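Local coordinates for protein dual function macrocyclase-peptidase POPB (Galerina marginata, PDB 5N4B) that cleaves peptide bonds after prolyl residues and macrocyclises the trimmed precursor peptide in the biosynthesis of the amanitin toxins, at residues K337-D342 and I350-P355; Y273-Q278 and I318-S323. The protein carries 1 engineered substitution. All coordinates share one frame; numbering follows the deposited sequence.

Interaction 1: residues K337-D342 and I350-P355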
loop_
_atom_site.group_PDB
_atom_site.type_symbol
_atom_site.label_atom_id
_atom_site.label_comp_id
_atom_site.label_asym_id
_atom_site.label_seq_id
_atom_site.Cartn_x
_atom_site.Cartn_y
_atom_site.Cartn_z
ATOM N N LYS A 337 12.441 -8.369 16.219
ATOM C CA LYS A 337 13.723 -8.204 16.910
ATOM C C LYS A 337 14.826 -8.264 15.866
ATOM O O LYS A 337 14.568 -8.538 14.702
ATOM C CB LYS A 337 13.945 -9.274 17.985
ATOM C CG LYS A 337 14.051 -10.681 17.447
ATOM C CD LYS A 337 14.333 -11.693 18.517
ATOM C CE LYS A 337 14.315 -13.108 17.990
ATOM N NZ LYS A 337 14.706 -14.058 19.108
ATOM N N VAL A 338 16.050 -7.985 16.271
ATOM C CA VAL A 338 17.215 -8.152 15.402
ATOM C C VAL A 338 18.035 -9.301 15.932
ATOM O O VAL A 338 18.426 -9.285 17.118
ATOM C CB VAL A 338 18.096 -6.896 15.306
ATOM C CG1 VAL A 338 19.291 -7.154 14.391
ATOM C CG2 VAL A 338 17.313 -5.686 14.844
ATOM N N ILE A 339 18.338 -10.256 15.060
ATOM C CA ILE A 339 19.238 -11.344 15.365
ATOM C C ILE A 339 20.507 -11.198 14.528
ATOM O O ILE A 339 20.565 -10.480 13.524
ATOM C CB ILE A 339 18.603 -12.740 15.136
ATOM C CG1 ILE A 339 18.227 -12.889 13.660
ATOM C CG2 ILE A 339 17.406 -12.963 16.038
ATOM C CD1 ILE A 339 17.852 -14.336 13.298
ATOM N N THR A 340 21.551 -11.910 14.951
ATOM C CA THR A 340 22.685 -12.199 14.099
ATOM C C THR A 340 22.735 -13.694 13.823
ATOM O O THR A 340 22.477 -14.508 14.714
ATOM C CB THR A 340 23.997 -11.727 14.727
ATOM O OG1 THR A 340 24.218 -12.369 16.011
ATOM C CG2 THR A 340 24.026 -10.197 14.872
ATOM N N ILE A 341 23.105 -14.047 12.582
ATOM C CA ILE A 341 23.388 -15.431 12.164
ATOM C C ILE A 341 24.835 -15.399 11.700
ATOM O O ILE A 341 25.184 -14.660 10.766
ATOM C CB ILE A 341 22.433 -15.939 11.069
ATOM C CG1 ILE A 341 20.959 -15.955 11.542
ATOM C CG2 ILE A 341 22.852 -17.361 10.626
ATOM C CD1 ILE A 341 19.927 -16.473 10.562
ATOM N N ASP A 342 25.692 -16.160 12.378
ATOM C CA ASP A 342 27.115 -16.209 12.086
ATOM C C ASP A 342 27.384 -17.365 11.117
ATOM O O ASP A 342 27.250 -18.543 11.473
ATOM C CB ASP A 342 27.900 -16.363 13.391
ATOM C CG ASP A 342 29.361 -16.280 13.198
ATOM O OD1 ASP A 342 29.847 -16.511 12.074
ATOM O OD2 ASP A 342 30.070 -15.931 14.167
ATOM N N ILE A 350 23.036 -18.424 16.149
ATOM C CA ILE A 350 21.938 -17.431 16.132
ATOM C C ILE A 350 21.803 -16.800 17.517
ATOM O O ILE A 350 21.766 -17.517 18.527
ATOM C CB ILE A 350 20.619 -18.059 15.660
ATOM C CG1 ILE A 350 20.853 -18.755 14.284
ATOM C CG2 ILE A 350 19.518 -17.017 15.590
ATOM C CD1 ILE A 350 19.577 -19.349 13.653
ATOM N N ARG A 351 21.831 -15.462 17.576
ATOM C CA ARG A 351 21.823 -14.683 18.806
ATOM C C ARG A 351 20.963 -13.442 18.626
ATOM O O ARG A 351 20.871 -12.910 17.522
ATOM C CB ARG A 351 23.263 -14.258 19.139
ATOM C CG ARG A 351 24.105 -15.377 19.662
ATOM C CD ARG A 351 25.570 -14.969 19.753
ATOM N NE ARG A 351 26.340 -15.962 20.486
ATOM C CZ ARG A 351 27.652 -15.947 20.584
ATOM N NH1 ARG A 351 28.382 -14.996 19.996
ATOM N NH2 ARG A 351 28.213 -16.875 21.361
ATOM N N ASP A 352 20.370 -12.971 19.695
ATOM C CA ASP A 352 19.644 -11.704 19.702
ATOM C C ASP A 352 20.636 -10.569 19.799
ATOM O O ASP A 352 21.477 -10.545 20.708
ATOM C CB ASP A 352 18.674 -11.589 20.876
ATOM C CG ASP A 352 17.481 -12.532 20.780
ATOM O OD1 ASP A 352 17.262 -13.202 19.734
ATOM O OD2 ASP A 352 16.741 -12.584 21.769
ATOM N N PHE A 353 20.545 -9.597 18.895
ATOM C CA PHE A 353 21.342 -8.379 18.945
ATOM C C PHE A 353 20.577 -7.238 19.589
ATOM O O PHE A 353 21.098 -6.561 20.489
ATOM C CB PHE A 353 21.812 -8.003 17.537
ATOM C CG PHE A 353 22.544 -6.683 17.443
ATOM C CD1 PHE A 353 23.780 -6.526 18.056
ATOM C CD2 PHE A 353 22.046 -5.623 16.719
ATOM C CE1 PHE A 353 24.492 -5.329 17.959
ATOM C CE2 PHE A 353 22.727 -4.434 16.628
ATOM C CZ PHE A 353 23.936 -4.266 17.234
ATOM N N ILE A 354 19.340 -7.009 19.119
ATOM C CA ILE A 354 18.407 -6.070 19.749
ATOM C C ILE A 354 17.224 -6.939 20.137
ATOM O O ILE A 354 16.539 -7.437 19.240
ATOM C CB ILE A 354 18.022 -4.900 18.837
ATOM C CG1 ILE A 354 19.238 -4.036 18.585
ATOM C CG2 ILE A 354 16.883 -4.099 19.512
ATOM C CD1 ILE A 354 19.005 -3.000 17.495
ATOM N N PRO A 355 16.953 -7.163 21.409
ATOM C CA PRO A 355 15.895 -8.100 21.802
ATOM C C PRO A 355 14.521 -7.572 21.454
ATOM O O PRO A 355 14.310 -6.376 21.321
ATOM C CB PRO A 355 16.078 -8.219 23.327
ATOM C CG PRO A 355 16.834 -7.037 23.730
ATOM C CD PRO A 355 17.709 -6.642 22.558
#
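Five backbone hydrogen bonds join strand 337-342 to its antiparallel neighbour 350-355. T340 and R351 form a regular hydrogen-bonded pair: T340 N reaches R351 O at 2.8 Å, nearly along the C=O axis, and R351 N returns to T340 O. Farther on, the register slips by one residue. F353 and I354 both face V338, whose carbonyl oxygen is gripped by two donors, F353 N at 2.8 Å and I354 N at 3.2 Å, both in the carbonyl plane. V338 N completes the set with a bond to I354 O. F353 is the extra residue, and its near-helical backbone (psi -50°) lets its N-H and that of I354 point at the same oxygen.

The charged contact lies beside this backbone network. K337 leaves the backbone by the crowded position between N and the carbonyl carbon (chi1 64°), then runs fully extended, crossing the D352 side chain at about a right angle. Its NZ meets D352 OD1 at 2.8 Å on the syn lone pair, a salt bridge between partly exposed and exposed residues.

Apolar side chains pack on both faces. On one, V338 lies alongside F353 and I354: CG1 touches the ring edge at F353 CD2 (3.9 Å), while CG2 meets I354 CB and CD1. T340 CG2 comes up against F353 CB, and the F353 ring also makes edge-to-face contacts with Y326 and F373. On the other face, I350 bridges two isoleucines, its CG2 against I339 CD1 and its CG1 against I341 CG1, each pair 3.9 Å apart.

Strand 337-342 is also hydrogen-bonded to strand 324-329, so the contact forms the outer hairpin of a four-stranded propeller blade, with a classic beta bulge at the end away from its turn, where the chain leaves the last strand.

Interaction 2: residues Y273-Q278 and I318-S323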
loop_
_atom_site.group_PDB
_atom_site.type_symbol
_atom_site.label_atom_id
_atom_site.label_comp_id
_atom_site.label_asym_id
_atom_site.label_seq_id
_atom_site.Cartn_x
_atom_site.Cartn_y
_atom_site.Cartn_z
ATOM N N TYR A 273 27.838 -11.252 -0.474
ATOM C CA TYR A 273 26.670 -12.112 -0.382
ATOM C C TYR A 273 25.559 -11.650 -1.303
ATOM O O TYR A 273 25.351 -10.449 -1.526
ATOM C CB TYR A 273 26.130 -12.141 1.051
ATOM C CG TYR A 273 27.017 -12.798 2.047
ATOM C CD1 TYR A 273 27.360 -14.129 1.921
ATOM C CD2 TYR A 273 27.451 -12.093 3.151
ATOM C CE1 TYR A 273 28.127 -14.750 2.870
ATOM C CE2 TYR A 273 28.260 -12.693 4.114
ATOM C CZ TYR A 273 28.600 -14.034 3.945
ATOM O OH TYR A 273 29.371 -14.631 4.924
ATOM N N LEU A 274 24.870 -12.638 -1.828
ATOM C CA LEU A 274 23.580 -12.508 -2.486
ATOM C C LEU A 274 22.566 -13.274 -1.650
ATOM O O LEU A 274 22.754 -14.457 -1.345
ATOM C CB LEU A 274 23.655 -13.103 -3.892
ATOM C CG LEU A 274 22.352 -13.251 -4.674
ATOM C CD1 LEU A 274 21.767 -11.929 -4.952
ATOM C CD2 LEU A 274 22.643 -14.016 -5.972
ATOM N N TYR A 275 21.454 -12.639 -1.353
ATOM C CA TYR A 275 20.404 -13.240 -0.571
ATOM C C TYR A 275 19.174 -13.486 -1.416
ATOM O O TYR A 275 18.788 -12.634 -2.238
ATOM C CB TYR A 275 20.039 -12.304 0.558
ATOM C CG TYR A 275 21.181 -11.864 1.447
ATOM C CD1 TYR A 275 21.747 -12.720 2.405
ATOM C CD2 TYR A 275 21.717 -10.583 1.364
ATOM C CE1 TYR A 275 22.767 -12.307 3.219
ATOM C CE2 TYR A 275 22.746 -10.181 2.219
ATOM C CZ TYR A 275 23.253 -11.062 3.135
ATOM O OH TYR A 275 24.259 -10.613 3.954
ATOM N N LEU A 276 18.537 -14.652 -1.204
ATOM C CA LEU A 276 17.288 -15.003 -1.866
ATOM C C LEU A 276 16.217 -15.242 -0.835
ATOM O O LEU A 276 16.401 -16.045 0.089
ATOM C CB LEU A 276 17.463 -16.273 -2.684
ATOM C CG LEU A 276 16.213 -16.798 -3.427
ATOM C CD1 LEU A 276 15.865 -15.959 -4.610
ATOM C CD2 LEU A 276 16.418 -18.268 -3.843
ATOM N N TYR A 277 15.111 -14.546 -1.002
ATOM C CA TYR A 277 13.924 -14.738 -0.198
ATOM C C TYR A 277 12.886 -15.474 -1.045
ATOM O O TYR A 277 12.778 -15.256 -2.263
ATOM C CB TYR A 277 13.299 -13.411 0.203
ATOM C CG TYR A 277 14.226 -12.420 0.887
ATOM C CD1 TYR A 277 14.763 -12.654 2.115
ATOM C CD2 TYR A 277 14.483 -11.212 0.303
ATOM C CE1 TYR A 277 15.592 -11.735 2.709
ATOM C CE2 TYR A 277 15.308 -10.284 0.907
ATOM C CZ TYR A 277 15.842 -10.548 2.121
ATOM O OH TYR A 277 16.629 -9.582 2.755
ATOM N N GLN A 278 12.143 -16.377 -0.422
ATOM C CA GLN A 278 11.014 -17.056 -1.054
ATOM C C GLN A 278 9.756 -16.927 -0.215
ATOM O O GLN A 278 9.797 -17.064 1.015
ATOM C CB GLN A 278 11.273 -18.536 -1.283
ATOM C CG GLN A 278 12.644 -18.801 -1.939
ATOM C CD GLN A 278 12.880 -20.231 -2.322
ATOM O OE1 GLN A 278 11.972 -20.939 -2.790
ATOM N NE2 GLN A 278 14.106 -20.671 -2.115
ATOM N N ILE A 318 19.350 -6.877 7.270
ATOM C CA ILE A 318 19.749 -5.486 7.535
ATOM C C ILE A 318 21.126 -5.217 6.943
ATOM O O ILE A 318 21.293 -4.318 6.114
ATOM C CB ILE A 318 19.769 -5.200 9.054
ATOM C CG1 ILE A 318 18.399 -5.447 9.649
ATOM C CG2 ILE A 318 20.270 -3.778 9.297
ATOM C CD1 ILE A 318 18.409 -5.673 11.129
ATOM N N THR A 319 22.118 -5.984 7.340
ATOM C CA THR A 319 23.481 -5.821 6.840
ATOM C C THR A 319 24.313 -7.020 7.279
ATOM O O THR A 319 23.801 -7.952 7.906
ATOM C CB THR A 319 24.085 -4.504 7.299
ATOM O OG1 THR A 319 25.240 -4.266 6.446
ATOM C CG2 THR A 319 24.519 -4.472 8.749
ATOM N N ASN A 320 25.612 -6.958 7.021
ATOM C CA ASN A 320 26.530 -7.968 7.527
ATOM C C ASN A 320 27.837 -7.274 7.829
ATOM O O ASN A 320 28.201 -6.282 7.201
ATOM C CB ASN A 320 26.789 -9.102 6.535
ATOM C CG ASN A 320 27.543 -8.636 5.344
ATOM O OD1 ASN A 320 27.015 -7.862 4.573
ATOM N ND2 ASN A 320 28.774 -9.096 5.175
ATOM N N HIS A 321 28.579 -7.831 8.785
ATOM C CA HIS A 321 29.970 -7.471 9.026
ATOM C C HIS A 321 30.737 -8.781 8.915
ATOM O O HIS A 321 30.619 -9.661 9.774
ATOM C CB HIS A 321 30.166 -6.738 10.367
ATOM C CG HIS A 321 29.442 -5.430 10.440
ATOM N ND1 HIS A 321 29.645 -4.415 9.538
ATOM C CD2 HIS A 321 28.524 -4.969 11.325
ATOM C CE1 HIS A 321 28.859 -3.392 9.842
ATOM N NE2 HIS A 321 28.170 -3.701 10.922
ATOM N N GLY A 322 31.483 -8.952 7.838
ATOM C CA GLY A 322 32.054 -10.257 7.575
ATOM C C GLY A 322 30.971 -11.299 7.482
ATOM O O GLY A 322 29.931 -11.082 6.858
ATOM N N SER A 323 31.180 -12.441 8.135
ATOM C CA SER A 323 30.215 -13.531 8.075
ATOM C C SER A 323 29.083 -13.401 9.108
ATOM O O SER A 323 28.256 -14.309 9.198
ATOM C CB SER A 323 30.935 -14.878 8.249
ATOM O OG SER A 323 31.726 -14.839 9.399
HETATM O O HOH W 1 24.250 -7.948 4.250
#
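The Y273 ring presents its CD2/CE2 edge to the N320 amide and the turn that follows it. CE2 lies 3.6 Å from G322 O, which sits in the ring plane, and 3.8 Å from N320 ND2. The two side chains cross obliquely, with the amide plane steeply turned, 77° from that of the ring. Beyond the edge, the tip of the tyrosine reaches the backbone of S323, with OH 3.4 Å from its CA.

N320 starts from the crowded position between its backbone N and carbonyl carbon (chi1 68°), which turns its amide towards strand 273-278. There ND2 donates to G322 O at 2.8 Å, almost straight (171°) and in the amide plane, so the side chain spans its own turn. The same nitrogen also bonds to OD2 of D270, in the turn before Y273, which helps fix the rotation of the amide.

Y275 approaches the other end of this amide through a water. Its OH lies 2.7 Å from the water, which donates to N320 OD1 at 2.8 Å.

The contact joins the second strand of one propeller blade to the first strand and following turn of the next. Two tyrosine tips, an amide and a bound water make this buried boundary mixed in character, with no direct hydrogen bond between the two segments. N320 is held at both amide atoms, so the seam combines one direct bond to D270 and a water bridge to Y275 with van der Waals contact along Y273.

Interaction 2 joins two consecutive blades of the seven-bladed beta-propeller, and interaction 1 builds the outer half of the second of these, the blade that begins with strand 315-321. Their centres are about 14 Å apart. They touch directly at two points: V338 CG1 packs on I318 CD1 at 3.7 Å, and D342 OD1 lies 3.7 Å from S323 OG. The same blade meets its neighbour through its first strand and the turn after it, while its third and fourth strands pair in the outer hairpin. Both contacts lie away from the charge relay residues D662 and H699 and from A578, the engineered residue at the third active-site position, all of which belong to the hydrolase domain.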